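Long-range contacts in DnaB intein (Synechocystis sp., PDB 1MI8), which probably excises itself from a replicative DNA helicase precursor by protein splicing, joining the flanking protein segments: residues I4-A13 against I21-I32; T53-L61 against T68-R76. The protein carries 4 engineered substitutions. One frame throughout, in Å; residues are numbered along the deposited sequence.

Interaction 1: residues I4-A13 against I21-I32; sequences ISGDSLISLA and IKDLLDEKDFEI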
# COMPACT_ATOMS: atom_id res chain seq x y z
N ILE A 4 13.57 -11.21 -2.70
CA ILE A 4 13.30 -10.63 -1.38
C ILE A 4 14.62 -10.26 -0.70
O ILE A 4 15.69 -10.73 -1.14
CB ILE A 4 12.56 -11.68 -0.52
CG1 ILE A 4 13.44 -12.95 -0.39
CG2 ILE A 4 11.20 -12.10 -1.23
CD1 ILE A 4 12.89 -14.00 0.57
N SER A 5 14.56 -9.46 0.36
CA SER A 5 15.76 -9.11 1.10
C SER A 5 16.46 -10.36 1.69
O SER A 5 15.82 -11.35 2.12
CB SER A 5 15.42 -8.11 2.25
OG SER A 5 16.33 -8.16 3.35
N GLY A 6 17.79 -10.29 1.73
CA GLY A 6 18.58 -11.37 2.28
C GLY A 6 18.30 -11.63 3.74
O GLY A 6 18.61 -12.69 4.23
N ASP A 7 17.69 -10.65 4.42
CA ASP A 7 17.34 -10.76 5.84
C ASP A 7 16.19 -11.75 6.04
O ASP A 7 15.99 -12.25 7.14
CB ASP A 7 16.84 -9.41 6.38
CG ASP A 7 17.81 -8.22 6.07
OD1 ASP A 7 17.57 -7.11 6.58
OD2 ASP A 7 18.80 -8.38 5.33
N SER A 8 15.41 -11.97 5.00
CA SER A 8 14.23 -12.85 5.12
C SER A 8 14.59 -14.25 5.67
O SER A 8 15.50 -14.92 5.22
CB SER A 8 13.50 -12.98 3.76
OG SER A 8 13.25 -11.71 3.13
N LEU A 9 13.84 -14.67 6.65
CA LEU A 9 14.06 -15.94 7.29
C LEU A 9 13.26 -17.08 6.65
O LEU A 9 12.00 -17.09 6.67
CB LEU A 9 13.69 -15.81 8.76
CG LEU A 9 14.76 -15.50 9.83
CD1 LEU A 9 15.94 -14.86 9.21
CD2 LEU A 9 14.15 -14.70 10.99
N ILE A 10 14.01 -18.05 6.11
CA ILE A 10 13.43 -19.20 5.46
C ILE A 10 13.13 -20.34 6.41
O ILE A 10 14.01 -20.79 7.15
CB ILE A 10 14.36 -19.71 4.34
CG1 ILE A 10 14.69 -18.57 3.37
CG2 ILE A 10 13.68 -20.88 3.64
CD1 ILE A 10 13.42 -17.77 2.87
N SER A 11 11.88 -20.80 6.38
CA SER A 11 11.44 -21.89 7.24
C SER A 11 11.92 -23.20 6.69
O SER A 11 11.59 -23.53 5.56
CB SER A 11 9.92 -21.93 7.36
OG SER A 11 9.44 -21.06 8.36
N LEU A 12 12.70 -23.93 7.49
CA LEU A 12 13.26 -25.23 7.08
C LEU A 12 12.31 -26.32 7.57
O LEU A 12 12.15 -26.54 8.79
CB LEU A 12 14.66 -25.40 7.69
CG LEU A 12 15.62 -24.34 7.16
CD1 LEU A 12 16.99 -24.40 7.95
CD2 LEU A 12 15.87 -24.56 5.69
N ALA A 13 11.68 -26.99 6.62
CA ALA A 13 10.69 -28.03 6.91
C ALA A 13 11.17 -29.23 7.75
O ALA A 13 10.44 -29.74 8.60
CB ALA A 13 10.10 -28.53 5.63
N ILE A 21 17.75 -16.17 4.07
CA ILE A 21 17.99 -16.68 2.72
C ILE A 21 19.44 -16.32 2.30
O ILE A 21 20.09 -17.09 1.56
CB ILE A 21 16.95 -16.13 1.67
CG1 ILE A 21 17.16 -16.80 0.32
CG2 ILE A 21 16.98 -14.66 1.64
CD1 ILE A 21 16.08 -16.56 -0.72
N LYS A 22 19.94 -15.15 2.74
CA LYS A 22 21.35 -14.79 2.46
C LYS A 22 22.28 -15.92 2.99
O LYS A 22 23.18 -16.39 2.29
CB LYS A 22 21.76 -13.50 3.15
CG LYS A 22 23.22 -13.00 2.87
CD LYS A 22 23.90 -12.57 4.18
CE LYS A 22 25.28 -11.89 4.01
NZ LYS A 22 25.13 -10.43 3.64
N ASP A 23 22.02 -16.35 4.22
CA ASP A 23 22.80 -17.41 4.83
C ASP A 23 22.58 -18.74 4.14
O ASP A 23 23.28 -19.68 4.44
CB ASP A 23 22.50 -17.55 6.31
CG ASP A 23 23.13 -16.46 7.14
OD1 ASP A 23 23.93 -15.69 6.59
OD2 ASP A 23 22.82 -16.36 8.34
N LEU A 24 21.61 -18.85 3.23
CA LEU A 24 21.42 -20.13 2.56
C LEU A 24 21.95 -20.11 1.11
O LEU A 24 21.74 -21.06 0.38
CB LEU A 24 19.94 -20.52 2.54
CG LEU A 24 19.25 -20.85 3.87
CD1 LEU A 24 17.75 -20.73 3.74
CD2 LEU A 24 19.67 -22.25 4.32
N LEU A 25 22.63 -19.06 0.72
CA LEU A 25 23.11 -18.95 -0.66
C LEU A 25 23.89 -20.16 -1.16
O LEU A 25 23.69 -20.62 -2.29
CB LEU A 25 23.96 -17.69 -0.80
CG LEU A 25 24.37 -17.26 -2.19
CD1 LEU A 25 23.14 -16.90 -3.01
CD2 LEU A 25 25.31 -16.04 -2.08
N ASP A 26 24.79 -20.67 -0.33
CA ASP A 26 25.58 -21.81 -0.75
C ASP A 26 25.02 -23.08 -0.16
O ASP A 26 25.73 -23.87 0.47
CB ASP A 26 27.04 -21.61 -0.35
CG ASP A 26 27.64 -20.35 -0.96
OD1 ASP A 26 27.45 -20.16 -2.19
OD2 ASP A 26 28.29 -19.56 -0.22
N GLU A 27 23.73 -23.28 -0.37
CA GLU A 27 23.09 -24.45 0.14
C GLU A 27 22.08 -24.93 -0.87
O GLU A 27 21.55 -24.13 -1.63
CB GLU A 27 22.38 -24.12 1.44
CG GLU A 27 23.25 -24.18 2.66
CD GLU A 27 23.62 -25.61 3.02
OE1 GLU A 27 22.84 -26.55 2.71
OE2 GLU A 27 24.68 -25.78 3.65
N LYS A 28 21.84 -26.23 -0.91
CA LYS A 28 20.86 -26.79 -1.82
C LYS A 28 20.30 -28.13 -1.39
O LYS A 28 20.86 -28.83 -0.54
CB LYS A 28 21.38 -26.88 -3.27
CG LYS A 28 22.88 -27.02 -3.45
CD LYS A 28 23.24 -27.25 -4.94
CE LYS A 28 22.56 -28.52 -5.50
NZ LYS A 28 22.99 -28.87 -6.90
N ASP A 29 19.14 -28.43 -1.94
CA ASP A 29 18.46 -29.68 -1.66
C ASP A 29 18.04 -29.87 -0.23
O ASP A 29 18.21 -30.94 0.36
CB ASP A 29 19.32 -30.84 -2.16
CG ASP A 29 19.28 -30.96 -3.66
OD1 ASP A 29 19.51 -29.94 -4.35
OD2 ASP A 29 19.01 -32.07 -4.16
N PHE A 30 17.47 -28.81 0.32
CA PHE A 30 16.95 -28.86 1.67
C PHE A 30 15.47 -28.59 1.52
O PHE A 30 15.05 -27.96 0.57
CB PHE A 30 17.64 -27.83 2.56
CG PHE A 30 17.63 -26.45 1.99
CD1 PHE A 30 16.58 -25.57 2.28
CD2 PHE A 30 18.65 -26.03 1.14
CE1 PHE A 30 16.53 -24.29 1.72
CE2 PHE A 30 18.62 -24.73 0.57
CZ PHE A 30 17.54 -23.86 0.87
N GLU A 31 14.67 -29.07 2.44
CA GLU A 31 13.27 -28.83 2.26
C GLU A 31 12.77 -27.54 2.85
O GLU A 31 13.24 -27.10 3.88
CB GLU A 31 12.49 -29.99 2.84
CG GLU A 31 11.78 -30.76 1.74
CD GLU A 31 12.21 -32.18 1.75
OE1 GLU A 31 12.23 -32.74 2.86
OE2 GLU A 31 12.52 -32.71 0.65
N ILE A 32 11.81 -26.94 2.18
CA ILE A 32 11.19 -25.73 2.69
C ILE A 32 9.69 -26.02 2.77
O ILE A 32 9.28 -27.13 2.47
CB ILE A 32 11.53 -24.50 1.81
CG1 ILE A 32 11.26 -24.73 0.30
CG2 ILE A 32 13.00 -24.16 2.02
CD1 ILE A 32 9.75 -24.98 -0.10

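Interaction 2: residues T53-L61 against T68-R76; sequences TGKKLVYIL and TIKATANHR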
# COMPACT_ATOMS: atom_id res chain seq x y z
N THR A 53 20.17 -11.86 -6.79
CA THR A 53 19.92 -11.40 -8.15
C THR A 53 20.42 -9.98 -8.33
O THR A 53 20.12 -9.33 -9.34
CB THR A 53 18.43 -11.43 -8.51
OG1 THR A 53 17.69 -10.60 -7.59
CG2 THR A 53 17.92 -12.85 -8.47
N GLY A 54 21.19 -9.49 -7.36
CA GLY A 54 21.68 -8.14 -7.46
C GLY A 54 21.11 -7.17 -6.43
O GLY A 54 20.55 -7.58 -5.41
N LYS A 55 21.27 -5.88 -6.68
CA LYS A 55 20.76 -4.89 -5.75
C LYS A 55 19.45 -4.32 -6.29
O LYS A 55 19.38 -3.88 -7.42
CB LYS A 55 21.78 -3.77 -5.56
CG LYS A 55 23.15 -4.27 -5.15
CD LYS A 55 23.80 -3.34 -4.16
CE LYS A 55 25.11 -3.96 -3.68
NZ LYS A 55 25.42 -3.59 -2.29
N LYS A 56 18.39 -4.32 -5.48
CA LYS A 56 17.14 -3.80 -5.99
C LYS A 56 16.37 -3.10 -4.93
O LYS A 56 16.48 -3.41 -3.77
CB LYS A 56 16.24 -4.91 -6.55
CG LYS A 56 16.88 -5.81 -7.59
CD LYS A 56 17.24 -5.08 -8.87
CE LYS A 56 18.28 -5.91 -9.65
NZ LYS A 56 17.83 -7.34 -9.76
N LEU A 57 15.56 -2.15 -5.36
CA LEU A 57 14.73 -1.40 -4.46
C LEU A 57 13.77 -2.40 -3.80
O LEU A 57 13.12 -3.24 -4.48
CB LEU A 57 13.98 -0.38 -5.27
CG LEU A 57 13.05 0.49 -4.47
CD1 LEU A 57 13.80 1.16 -3.32
CD2 LEU A 57 12.46 1.51 -5.43
N VAL A 58 13.62 -2.25 -2.50
CA VAL A 58 12.80 -3.16 -1.76
C VAL A 58 11.65 -2.44 -1.02
O VAL A 58 11.77 -1.25 -0.71
CB VAL A 58 13.82 -3.95 -0.91
CG1 VAL A 58 13.81 -3.59 0.54
CG2 VAL A 58 13.71 -5.38 -1.27
N TYR A 59 10.60 -3.18 -0.70
CA TYR A 59 9.40 -2.63 -0.07
C TYR A 59 8.97 -3.49 1.09
O TYR A 59 8.94 -4.70 0.96
CB TYR A 59 8.24 -2.64 -1.06
CG TYR A 59 8.49 -1.92 -2.36
CD1 TYR A 59 9.31 -2.46 -3.34
CD2 TYR A 59 7.92 -0.68 -2.58
CE1 TYR A 59 9.57 -1.73 -4.56
CE2 TYR A 59 8.15 0.05 -3.73
CZ TYR A 59 8.97 -0.47 -4.73
OH TYR A 59 9.15 0.31 -5.84
N ILE A 60 8.59 -2.86 2.20
CA ILE A 60 8.10 -3.57 3.38
C ILE A 60 6.62 -3.85 3.27
O ILE A 60 5.82 -2.91 3.16
CB ILE A 60 8.21 -2.74 4.66
CG1 ILE A 60 9.67 -2.45 4.98
CG2 ILE A 60 7.50 -3.46 5.78
CD1 ILE A 60 9.86 -1.41 6.15
N LEU A 61 6.25 -5.12 3.32
CA LEU A 61 4.82 -5.50 3.29
C LEU A 61 4.54 -5.98 4.72
O LEU A 61 5.30 -6.79 5.26
CB LEU A 61 4.60 -6.64 2.28
CG LEU A 61 3.30 -7.46 2.32
CD1 LEU A 61 3.23 -8.35 1.08
CD2 LEU A 61 3.29 -8.38 3.58
N THR A 68 5.80 -9.56 8.48
CA THR A 68 6.38 -8.57 7.60
C THR A 68 7.55 -9.12 6.81
O THR A 68 8.31 -9.97 7.30
CB THR A 68 6.97 -7.40 8.43
OG1 THR A 68 5.99 -6.96 9.40
CG2 THR A 68 7.30 -6.25 7.53
N ILE A 69 7.75 -8.54 5.64
CA ILE A 69 8.83 -8.97 4.79
C ILE A 69 9.19 -7.83 3.84
O ILE A 69 8.39 -6.96 3.53
CB ILE A 69 8.44 -10.28 3.99
CG1 ILE A 69 9.71 -10.90 3.42
CG2 ILE A 69 7.44 -9.97 2.78
CD1 ILE A 69 9.43 -12.27 2.71
N LYS A 70 10.45 -7.81 3.43
CA LYS A 70 10.92 -6.80 2.52
C LYS A 70 11.09 -7.51 1.19
O LYS A 70 11.73 -8.57 1.13
CB LYS A 70 12.24 -6.27 3.00
CG LYS A 70 12.12 -5.23 4.10
CD LYS A 70 13.54 -4.69 4.45
CE LYS A 70 14.44 -5.78 5.13
NZ LYS A 70 15.87 -5.23 5.19
N ALA A 71 10.56 -6.92 0.12
CA ALA A 71 10.60 -7.59 -1.19
C ALA A 71 10.54 -6.63 -2.41
O ALA A 71 10.09 -5.49 -2.28
CB ALA A 71 9.40 -8.62 -1.25
N THR A 72 10.94 -7.11 -3.59
CA THR A 72 10.88 -6.25 -4.81
C THR A 72 9.45 -6.01 -5.25
O THR A 72 8.53 -6.78 -4.90
CB THR A 72 11.66 -6.88 -6.02
OG1 THR A 72 11.23 -8.24 -6.23
CG2 THR A 72 13.16 -6.88 -5.73
N ALA A 73 9.26 -4.94 -6.01
CA ALA A 73 7.97 -4.54 -6.50
C ALA A 73 7.31 -5.64 -7.30
O ALA A 73 6.08 -5.68 -7.41
CB ALA A 73 8.08 -3.27 -7.39
N ASN A 74 8.12 -6.50 -7.88
CA ASN A 74 7.55 -7.52 -8.70
C ASN A 74 7.45 -8.90 -8.01
O ASN A 74 6.98 -9.86 -8.65
CB ASN A 74 8.36 -7.61 -10.00
CG ASN A 74 9.75 -8.10 -9.77
OD1 ASN A 74 10.40 -7.58 -8.73
ND2 ASN A 74 10.25 -8.95 -10.52
N HIS A 75 7.85 -9.03 -6.75
CA HIS A 75 7.73 -10.34 -6.10
C HIS A 75 6.25 -10.63 -5.83
O HIS A 75 5.52 -9.77 -5.32
CB HIS A 75 8.50 -10.40 -4.78
CG HIS A 75 8.87 -11.79 -4.38
ND1 HIS A 75 10.01 -12.42 -4.82
CD2 HIS A 75 8.20 -12.72 -3.64
CE1 HIS A 75 10.04 -13.66 -4.39
NE2 HIS A 75 8.96 -13.87 -3.66
N ARG A 76 5.82 -11.85 -6.12
CA ARG A 76 4.42 -12.26 -5.91
C ARG A 76 4.04 -12.97 -4.59
O ARG A 76 4.80 -13.78 -4.03
CB ARG A 76 4.01 -13.13 -7.06
CG ARG A 76 4.12 -12.42 -8.38
CD ARG A 76 3.90 -13.40 -9.53
NE ARG A 76 3.37 -12.70 -10.68
CZ ARG A 76 4.08 -11.89 -11.47
NH1 ARG A 76 5.37 -11.67 -11.23
NH2 ARG A 76 3.48 -11.31 -12.49
O HOH W 1 11.61 -3.23 -6.76

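Interaction 1: residues I4-A13 against I21-I32
At the N-terminal end of the intein's beta fold, Gly6 and Ser8, on the type I turn Ser5 to Ser8, receive the chain entering the 3-10 segment 22-24. Lys22 N donates to Gly6 O at 3.2 Å, in the carbonyl plane and on a lone pair. Ile21 N hydrogen-bonds to Ser8 O at 2.8 Å, coming in nearly in line with the C=O bond (C=O...N 173°), although the N-H itself is bent away from that line. The turn is braced internally: Ser5 O accepts from both N and OG of Ser8, and Ser5 OG takes the amide of Asp7 in an ST turn. With CG1 of Ile21 anti to its own amide nitrogen (chi1 -174°), CG2 is directed at the turn and lies 3.5 Å from Ser5 O. Ile10 is the apolar hub. Its CG1 meets Ile21 CB at 3.7 Å, its CB meets Leu24 CD1 at 3.6 Å, and its CG2 lies 3.7 Å from Ile32 CG2, the two isoleucines side by side and pointing the same way. Phe147 and Ala149 of strand 146-149 also pack on Ile10. Farther along, Leu12 CD2 approaches Phe30 CD1 obliquely at 3.6 Å. Ala13 N bonds to Glu31 O from 51° above the carbonyl plane, so it misses the lone pairs. Backbone bonds at both ends and a buried aliphatic core between them fit the compact, all-beta Hint fold of intein splicing domains.

Interaction 2: residues T53-L61 against T68-R76
Thr68 opens the pairing with Ile60 and Leu61: its CG2 crosses Ile60 CG2 at 3.3 Å, closer than two methyl carbons normally pack, while its OG1 bonds to Gly66 O. Ile69 and Leu61 form a hydrogen-bonded antiparallel pair, Leu61 N reaching Ile69 O at 2.8 Å with a nearly straight N-H...O angle of 172°. Lys70, in the non-hydrogen-bonded pair with Ile60, runs alongside it (CG to Ile60 CG1 3.8 Å), then bends at chi3 (-68°) and carries NZ to a salt bridge with Glu134. Ala71 exchanges two bonds with Tyr59, and Ala71 O also lies at the edge of the tyrosine ring, 3.3 Å from CD1. Thr72 CG2 rests on Lys56 CB at 3.7 Å. A water bridges Ala73 N to Leu57 O, and Ala73 CB touches Tyr59 CE1 at 3.5 Å. Leu91 of the second subunit also packs on this ring. Replacing Tyr59 with an alanine would probably uncover Ala73 CB and open a gap beside the turn. An antiparallel beta hairpin thus delivers the type I turn Thr72 to His75, whose Thr-Ala-Asn-His sequence matches the block B TxxH motif of inteins.

How the interactions relate
From the N terminus, 4-13 leads through strand 17-20 to 21-32, and interaction 1 closes that first loop. Strand 31-36 then passes into strand 41-63, whose 53-61 part turns back to 68-76, where interaction 2 closes a second loop. The two are in series, neither nested nor crossed, with centres about 16 Å apart. They nonetheless touch: Asp7 OD1 forms a salt bridge with Lys70 NZ at 2.9 Å, Ser5 N probably bonds to Lys70 O at 3.1 Å, and Ser8 OG packs on Ile69 CG1. The N-terminal turn is thereby tied to the hairpin, and neighbouring strands 31-36 and 41-63 join both to one sheet.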